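Local coordinates for trehalose-6-phosphate phosphatase (Candida albicans, PDB 5DXF), which carries in its N-terminal part a glycosyltransferase family 20 region of the GT-B clan, an architecture built from two Rossmann-like domains, at residues I33-M37 with D199-H204; H136-L140 with A186-K190; A152-W157 with Y206-L210. All blocks are in the same frame, centred on the assembly; numbering follows the deposited sequence.

Contact 1: I33-M37 with D199-H204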
# COMPACT_ATOMS: atom_id res chain seq x y z
N ILE A 33 -21.36 -7.59 -5.65
CA ILE A 33 -19.92 -7.70 -5.51
C ILE A 33 -19.56 -7.84 -4.04
O ILE A 33 -20.09 -7.13 -3.19
CB ILE A 33 -19.19 -6.49 -6.11
CG1 ILE A 33 -19.72 -6.18 -7.51
CG2 ILE A 33 -17.68 -6.74 -6.17
CD1 ILE A 33 -19.01 -5.05 -8.21
N LEU A 34 -18.67 -8.77 -3.74
CA LEU A 34 -18.16 -8.90 -2.39
C LEU A 34 -16.68 -8.59 -2.33
O LEU A 34 -15.88 -9.21 -3.02
CB LEU A 34 -18.42 -10.31 -1.88
CG LEU A 34 -19.79 -10.89 -2.20
CD1 LEU A 34 -20.10 -12.03 -1.25
CD2 LEU A 34 -20.85 -9.81 -2.10
N ASN A 35 -16.32 -7.64 -1.48
CA ASN A 35 -14.93 -7.25 -1.34
C ASN A 35 -14.48 -7.79 -0.03
O ASN A 35 -15.13 -7.59 0.97
CB ASN A 35 -14.80 -5.74 -1.31
CG ASN A 35 -13.73 -5.24 -2.23
OD1 ASN A 35 -13.25 -5.97 -3.09
ND2 ASN A 35 -13.34 -3.99 -2.06
N VAL A 36 -13.37 -8.52 -0.05
CA VAL A 36 -12.90 -9.20 1.14
C VAL A 36 -11.54 -8.67 1.54
O VAL A 36 -10.65 -8.55 0.72
CB VAL A 36 -12.83 -10.72 0.94
CG1 VAL A 36 -13.01 -11.42 2.27
CG2 VAL A 36 -13.89 -11.19 -0.04
N MET A 37 -11.39 -8.35 2.82
CA MET A 37 -10.23 -7.62 3.29
C MET A 37 -9.64 -8.17 4.58
O MET A 37 -10.30 -8.92 5.30
CB MET A 37 -10.60 -6.17 3.51
CG MET A 37 -10.01 -5.22 2.49
SD MET A 37 -10.95 -3.70 2.45
CE MET A 37 -11.08 -3.47 0.68
N ASP A 199 -22.82 -14.46 -7.15
CA ASP A 199 -21.99 -13.32 -6.73
C ASP A 199 -20.65 -13.31 -7.46
O ASP A 199 -20.23 -14.31 -8.05
CB ASP A 199 -21.73 -13.35 -5.22
CG ASP A 199 -22.87 -12.76 -4.42
OD1 ASP A 199 -23.33 -11.64 -4.81
OD2 ASP A 199 -23.30 -13.42 -3.46
N ILE A 200 -19.98 -12.18 -7.40
CA ILE A 200 -18.61 -12.05 -7.87
C ILE A 200 -17.78 -11.78 -6.61
O ILE A 200 -18.14 -10.93 -5.79
CB ILE A 200 -18.50 -10.93 -8.94
CG1 ILE A 200 -17.10 -10.89 -9.57
CG2 ILE A 200 -18.97 -9.59 -8.39
CD1 ILE A 200 -16.94 -9.80 -10.59
N ILE A 201 -16.69 -12.52 -6.44
CA ILE A 201 -15.91 -12.40 -5.21
C ILE A 201 -14.55 -11.80 -5.45
O ILE A 201 -13.81 -12.24 -6.32
CB ILE A 201 -15.73 -13.75 -4.50
CG1 ILE A 201 -17.05 -14.51 -4.46
CG2 ILE A 201 -15.24 -13.54 -3.08
CD1 ILE A 201 -18.04 -13.94 -3.48
N TRP A 202 -14.22 -10.78 -4.67
CA TRP A 202 -12.93 -10.13 -4.74
C TRP A 202 -12.26 -10.25 -3.39
O TRP A 202 -12.83 -9.87 -2.38
CB TRP A 202 -13.11 -8.67 -5.10
CG TRP A 202 -11.89 -8.03 -5.61
CD1 TRP A 202 -10.63 -8.46 -5.43
CD2 TRP A 202 -11.81 -6.85 -6.39
NE1 TRP A 202 -9.75 -7.62 -6.05
CE2 TRP A 202 -10.45 -6.62 -6.65
CE3 TRP A 202 -12.75 -5.96 -6.91
CZ2 TRP A 202 -10.01 -5.54 -7.39
CZ3 TRP A 202 -12.31 -4.89 -7.64
CH2 TRP A 202 -10.95 -4.69 -7.88
N ILE A 203 -11.04 -10.77 -3.36
CA ILE A 203 -10.31 -10.92 -2.11
C ILE A 203 -8.94 -10.29 -2.19
O ILE A 203 -8.26 -10.39 -3.21
CB ILE A 203 -10.15 -12.38 -1.70
CG1 ILE A 203 -11.50 -13.07 -1.65
CG2 ILE A 203 -9.48 -12.45 -0.35
CD1 ILE A 203 -11.58 -14.29 -2.53
N HIS A 204 -8.51 -9.65 -1.11
CA HIS A 204 -7.23 -8.96 -1.14
C HIS A 204 -6.19 -9.44 -0.14
O HIS A 204 -6.47 -9.60 1.04
CB HIS A 204 -7.44 -7.47 -0.97
CG HIS A 204 -8.53 -6.91 -1.83
ND1 HIS A 204 -8.29 -6.03 -2.86
CD2 HIS A 204 -9.87 -7.09 -1.80
CE1 HIS A 204 -9.43 -5.70 -3.43
NE2 HIS A 204 -10.40 -6.33 -2.81
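Strands 34-37 and 200-204 are neighbouring parallel strands inside the Rossmann-like sheet of the N-terminal GT-B domain, with axes 4.7 Å apart at closest approach and 19° between their directions. Leu34, Asn35 and Val36 pair with Ile201, Trp202 and Ile203, so side chains alternate between two faces. The carboxylate of Asp199 accepts a hydrogen bond from the backbone of Lys196, and its OD1 lies 4.1 Å from Leu34 CD2. Ile200 O accepts from Leu34 N (3.0 Å), while the branch methyl CG2 of Ile200 packs on Ile33 CG1 at 3.6 Å. Ile201 faces the same way as Leu34 and Val36, and its CD1 meets Leu34 CD1 at 3.6 Å. Trp202 uses both backbone groups: its N donates to Leu34 O (2.8 Å) and its O accepts from Val36 N (2.7 Å), the latter less securely placed in the model. The indole lies on the Asn35 face, against helix 512-526, where it touches Ile520 and stacks with Phe519. Ile203 returns to the other face, CG1 lying 3.4 Å from Val36 CG2, next to Leu208. Leu34, Val36, Ile201 and Ile203 thus make one face apolar, whereas the Asn35-Trp202 face also carries a polar link. His204 N donates to Val36 O (3.0 Å), and its ring presents an edge to strand 34-37. With ND1 hydrogen-bonded to His229 NE2, the other ring nitrogen, His204 NE2, donates to Asn35 OD1 at 2.9 Å, nearly in line (167°).

Contact 2: H136-L140 with A186-K190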
# COMPACT_ATOMS: atom_id res chain seq x y z
N HIS A 136 -20.12 -6.89 6.50
CA HIS A 136 -20.04 -8.20 7.10
C HIS A 136 -18.71 -8.49 7.80
O HIS A 136 -17.69 -8.72 7.16
CB HIS A 136 -20.35 -9.25 6.04
CG HIS A 136 -21.55 -8.93 5.20
ND1 HIS A 136 -22.34 -9.90 4.63
CD2 HIS A 136 -22.10 -7.74 4.85
CE1 HIS A 136 -23.32 -9.33 3.95
NE2 HIS A 136 -23.20 -8.02 4.07
N PRO A 137 -18.78 -8.49 9.19
CA PRO A 137 -17.49 -8.63 9.86
C PRO A 137 -17.20 -10.03 10.40
O PRO A 137 -18.05 -10.91 10.28
CB PRO A 137 -17.58 -7.63 11.02
CG PRO A 137 -19.04 -7.43 11.29
CD PRO A 137 -19.80 -8.29 10.34
N VAL A 138 -16.01 -10.24 10.94
CA VAL A 138 -15.63 -11.51 11.54
C VAL A 138 -15.03 -11.25 12.90
O VAL A 138 -14.35 -10.24 13.09
CB VAL A 138 -14.59 -12.27 10.72
CG1 VAL A 138 -14.75 -13.76 10.94
CG2 VAL A 138 -14.71 -11.93 9.24
N TRP A 139 -15.28 -12.15 13.85
CA TRP A 139 -14.80 -11.95 15.21
C TRP A 139 -13.96 -13.09 15.71
O TRP A 139 -14.35 -14.25 15.62
CB TRP A 139 -15.98 -11.76 16.16
CG TRP A 139 -17.09 -11.03 15.55
CD1 TRP A 139 -17.94 -11.50 14.61
CD2 TRP A 139 -17.47 -9.68 15.81
NE1 TRP A 139 -18.84 -10.52 14.26
CE2 TRP A 139 -18.57 -9.40 14.99
CE3 TRP A 139 -16.98 -8.68 16.65
CZ2 TRP A 139 -19.19 -8.16 14.99
CZ3 TRP A 139 -17.61 -7.46 16.65
CH2 TRP A 139 -18.70 -7.21 15.83
N LEU A 140 -12.80 -12.75 16.27
CA LEU A 140 -11.95 -13.70 16.95
C LEU A 140 -11.81 -13.20 18.37
O LEU A 140 -11.52 -12.04 18.60
CB LEU A 140 -10.59 -13.81 16.28
CG LEU A 140 -10.54 -14.37 14.86
CD1 LEU A 140 -11.90 -14.44 14.20
CD2 LEU A 140 -9.59 -13.56 14.01
N ALA A 186 -12.82 -18.69 9.28
CA ALA A 186 -13.87 -17.78 9.70
C ALA A 186 -14.31 -16.92 8.53
O ALA A 186 -15.51 -16.69 8.34
CB ALA A 186 -13.40 -16.92 10.86
N TYR A 187 -13.34 -16.46 7.72
CA TYR A 187 -13.71 -15.68 6.53
C TYR A 187 -14.64 -16.50 5.62
O TYR A 187 -15.76 -16.06 5.33
CB TYR A 187 -12.47 -15.19 5.77
CG TYR A 187 -12.02 -13.81 6.23
CD1 TYR A 187 -11.75 -12.80 5.33
CD2 TYR A 187 -11.92 -13.52 7.59
CE1 TYR A 187 -11.36 -11.55 5.76
CE2 TYR A 187 -11.54 -12.28 8.03
CZ TYR A 187 -11.26 -11.29 7.11
OH TYR A 187 -10.87 -10.05 7.57
N LEU A 188 -14.20 -17.70 5.23
CA LEU A 188 -15.05 -18.62 4.44
C LEU A 188 -16.44 -18.81 5.05
O LEU A 188 -17.45 -18.70 4.36
CB LEU A 188 -14.38 -19.99 4.28
CG LEU A 188 -15.29 -21.14 3.79
CD1 LEU A 188 -15.92 -20.84 2.43
CD2 LEU A 188 -14.54 -22.47 3.75
N ASN A 189 -16.45 -19.13 6.34
CA ASN A 189 -17.68 -19.29 7.13
C ASN A 189 -18.67 -18.16 6.93
O ASN A 189 -19.82 -18.38 6.55
CB ASN A 189 -17.31 -19.42 8.62
CG ASN A 189 -18.53 -19.37 9.53
OD1 ASN A 189 -19.03 -18.30 9.87
ND2 ASN A 189 -19.01 -20.54 9.94
N LYS A 190 -18.23 -16.93 7.18
CA LYS A 190 -19.09 -15.77 6.99
C LYS A 190 -19.54 -15.59 5.53
O LYS A 190 -20.74 -15.37 5.27
CB LYS A 190 -18.36 -14.51 7.46
CG LYS A 190 -17.85 -14.59 8.89
CD LYS A 190 -18.98 -14.56 9.91
CE LYS A 190 -18.44 -14.52 11.34
NZ LYS A 190 -19.54 -14.51 12.35
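Val138 is the centre of this contact. Its side chain points from the short, weakly bonded strand 136-138 into helix 173-194, where the two methyls reach different residues: Val138 CG1 lies 3.4 Å from Ala186 CB, and Val138 CG2 lies 3.4 Å from Tyr187 CE2. Lys190, one turn along the helix from Ala186, flanks the valine with the apolar part of its chain. Lys190 CE is 3.8 Å from both Val138 CG1 and Pro137 O, and the extended end carries Lys190 NZ to the edge of the Trp139 indole, 4.1 Å from CD1; the cation-pi partner of that indole is Lys121. Tyr187 leaves the helix sideways and brings its ring alongside Val138, and its OH hydrogen-bonds to Met37 O. No hydrogen bond joins the two segments, so the association rests on close apolar fit. Strand and helix run at 148° to each other, 8.7 Å apart at the closest point of their axes. Helix 173-194, with helix 147-160, belongs to the connection that carries the chain from edge strand 136-138 past two strands to parallel strand 200-204, a crossover of beta-alpha-beta type in a Rossmann-like domain.

Contact 3: A152-W157 with Y206-L210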
# COMPACT_ATOMS: atom_id res chain seq x y z
N ALA A 152 0.93 -13.85 9.36
CA ALA A 152 0.93 -12.94 8.24
C ALA A 152 2.06 -11.95 8.32
O ALA A 152 2.68 -11.64 7.32
CB ALA A 152 -0.39 -12.22 8.16
N GLU A 153 2.30 -11.41 9.51
CA GLU A 153 3.34 -10.41 9.68
C GLU A 153 4.75 -10.90 9.97
O GLU A 153 5.71 -10.27 9.57
CB GLU A 153 2.91 -9.38 10.71
CG GLU A 153 1.54 -8.80 10.42
CD GLU A 153 1.49 -7.99 9.14
OE1 GLU A 153 2.53 -7.50 8.69
OE2 GLU A 153 0.39 -7.83 8.59
N ASN A 154 4.87 -12.01 10.66
CA ASN A 154 6.19 -12.53 11.04
C ASN A 154 6.78 -13.49 10.02
O ASN A 154 7.99 -13.66 9.96
CB ASN A 154 6.13 -13.22 12.41
CG ASN A 154 5.77 -12.26 13.53
OD1 ASN A 154 5.96 -11.05 13.42
ND2 ASN A 154 5.24 -12.80 14.62
N VAL A 155 5.93 -14.14 9.23
CA VAL A 155 6.40 -15.15 8.29
C VAL A 155 6.24 -14.72 6.84
O VAL A 155 7.21 -14.67 6.09
CB VAL A 155 5.68 -16.49 8.50
CG1 VAL A 155 6.25 -17.54 7.57
CG2 VAL A 155 5.81 -16.93 9.95
N LEU A 156 5.00 -14.40 6.45
CA LEU A 156 4.69 -14.10 5.06
C LEU A 156 5.24 -12.74 4.59
O LEU A 156 5.90 -12.67 3.56
CB LEU A 156 3.17 -14.16 4.85
CG LEU A 156 2.54 -15.56 4.81
CD1 LEU A 156 1.02 -15.47 4.91
CD2 LEU A 156 2.93 -16.29 3.54
N TRP A 157 4.96 -11.68 5.35
CA TRP A 157 5.45 -10.34 5.03
C TRP A 157 6.97 -10.27 4.82
O TRP A 157 7.41 -9.70 3.82
CB TRP A 157 5.03 -9.33 6.11
CG TRP A 157 5.75 -8.00 6.02
CD1 TRP A 157 7.01 -7.71 6.46
CD2 TRP A 157 5.24 -6.79 5.46
NE1 TRP A 157 7.32 -6.40 6.20
CE2 TRP A 157 6.25 -5.81 5.58
CE3 TRP A 157 4.03 -6.43 4.86
CZ2 TRP A 157 6.08 -4.50 5.13
CZ3 TRP A 157 3.87 -5.14 4.41
CH2 TRP A 157 4.88 -4.19 4.55
N TYR A 206 -2.30 -10.95 1.58
CA TYR A 206 -1.65 -12.10 2.19
C TYR A 206 -2.39 -12.79 3.33
O TYR A 206 -2.13 -13.94 3.63
CB TYR A 206 -0.21 -11.78 2.57
CG TYR A 206 -0.06 -10.53 3.38
CD1 TYR A 206 -0.15 -9.29 2.80
CD2 TYR A 206 0.19 -10.60 4.74
CE1 TYR A 206 -0.01 -8.14 3.55
CE2 TYR A 206 0.34 -9.46 5.49
CZ TYR A 206 0.24 -8.24 4.89
OH TYR A 206 0.39 -7.11 5.65
N TYR A 207 -3.28 -12.07 4.00
CA TYR A 207 -4.02 -12.66 5.11
C TYR A 207 -5.01 -13.71 4.60
O TYR A 207 -5.46 -14.58 5.35
CB TYR A 207 -4.77 -11.58 5.89
CG TYR A 207 -3.92 -10.80 6.87
CD1 TYR A 207 -4.03 -11.00 8.23
CD2 TYR A 207 -3.02 -9.84 6.42
CE1 TYR A 207 -3.27 -10.27 9.13
CE2 TYR A 207 -2.25 -9.11 7.30
CZ TYR A 207 -2.37 -9.33 8.66
OH TYR A 207 -1.61 -8.61 9.54
N LEU A 208 -5.34 -13.63 3.32
CA LEU A 208 -6.41 -14.44 2.74
C LEU A 208 -5.94 -15.29 1.57
O LEU A 208 -6.70 -15.56 0.64
CB LEU A 208 -7.55 -13.53 2.31
CG LEU A 208 -8.09 -12.67 3.46
CD1 LEU A 208 -9.22 -11.77 3.00
CD2 LEU A 208 -8.52 -13.56 4.62
N LEU A 209 -4.68 -15.69 1.60
CA LEU A 209 -4.07 -16.52 0.57
C LEU A 209 -4.70 -17.89 0.45
O LEU A 209 -4.78 -18.46 -0.63
CB LEU A 209 -2.58 -16.66 0.81
CG LEU A 209 -1.76 -15.40 0.56
CD1 LEU A 209 -0.29 -15.71 0.77
CD2 LEU A 209 -2.01 -14.85 -0.83
N LEU A 210 -5.09 -18.44 1.59
CA LEU A 210 -5.74 -19.74 1.66
C LEU A 210 -7.08 -19.76 0.95
O LEU A 210 -7.45 -20.76 0.34
CB LEU A 210 -5.92 -20.15 3.11
CG LEU A 210 -4.64 -20.60 3.83
CD1 LEU A 210 -4.95 -21.22 5.18
CD2 LEU A 210 -3.87 -21.57 2.95
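The helical segment 152-157 contains a wide, pi-type turn, in which Trp157 N donates to Ala152 O at 3.0 Å, five residues back. Against it lies 206-210, an irregular segment between strand 200-204 and helix 211-218; the two backbones come nearest where the CA atoms of Ala152 and Tyr207 are 5.9 Å apart. Both tyrosines pack against Ala152. Its CB sits over the face of the Tyr207 ring, 3.5 Å from the centroid, in a CH-pi contact, and 3.8 Å from Tyr206 CD2. Both phenols then converge on one carboxylate oxygen: Glu153 OE2 accepts from Tyr206 OH at 3.0 Å and from Tyr207 OH at 2.3 Å, the second distance being very short. A buried acid is thereby held by a pair of hydroxyls. Trp157 CE3 borders Tyr206 OH at 3.8 Å. Leu156, just before it in the chain, touches Tyr206 O through CD1 at 3.7 Å, while Leu156 CD2 packs more loosely on Leu209 CD1 at 4.3 Å. Leu156 and Leu209 also share neighbours, Tyr180 of helix 173-194 and Leu247 of helix 244-251, so the contact is wedged between helices just beyond the C-terminal end of strand 200-204.

Overall arrangement
All three contacts belong to the N-terminal Rossmann-like domain. Contact 1 lies within its sheet, while contact 2 joins the sheet's edge strand to a covering helix, their centres about 13 Å apart. Tyr187 links them directly: its OH is 2.6 Å from Met37 O, a probable hydrogen bond. The centre of contact 3 lies about 18 Å from that of contact 1 and 17 Å from that of contact 2. Leu208 bridges these gaps, its CD1 lying 3.4 Å from Ile203 CG2 and its CD2 3.4 Å from Tyr187 CD1. Along the chain, contact 2 is nested within the span closed by contact 1, whereas contact 3 crosses both.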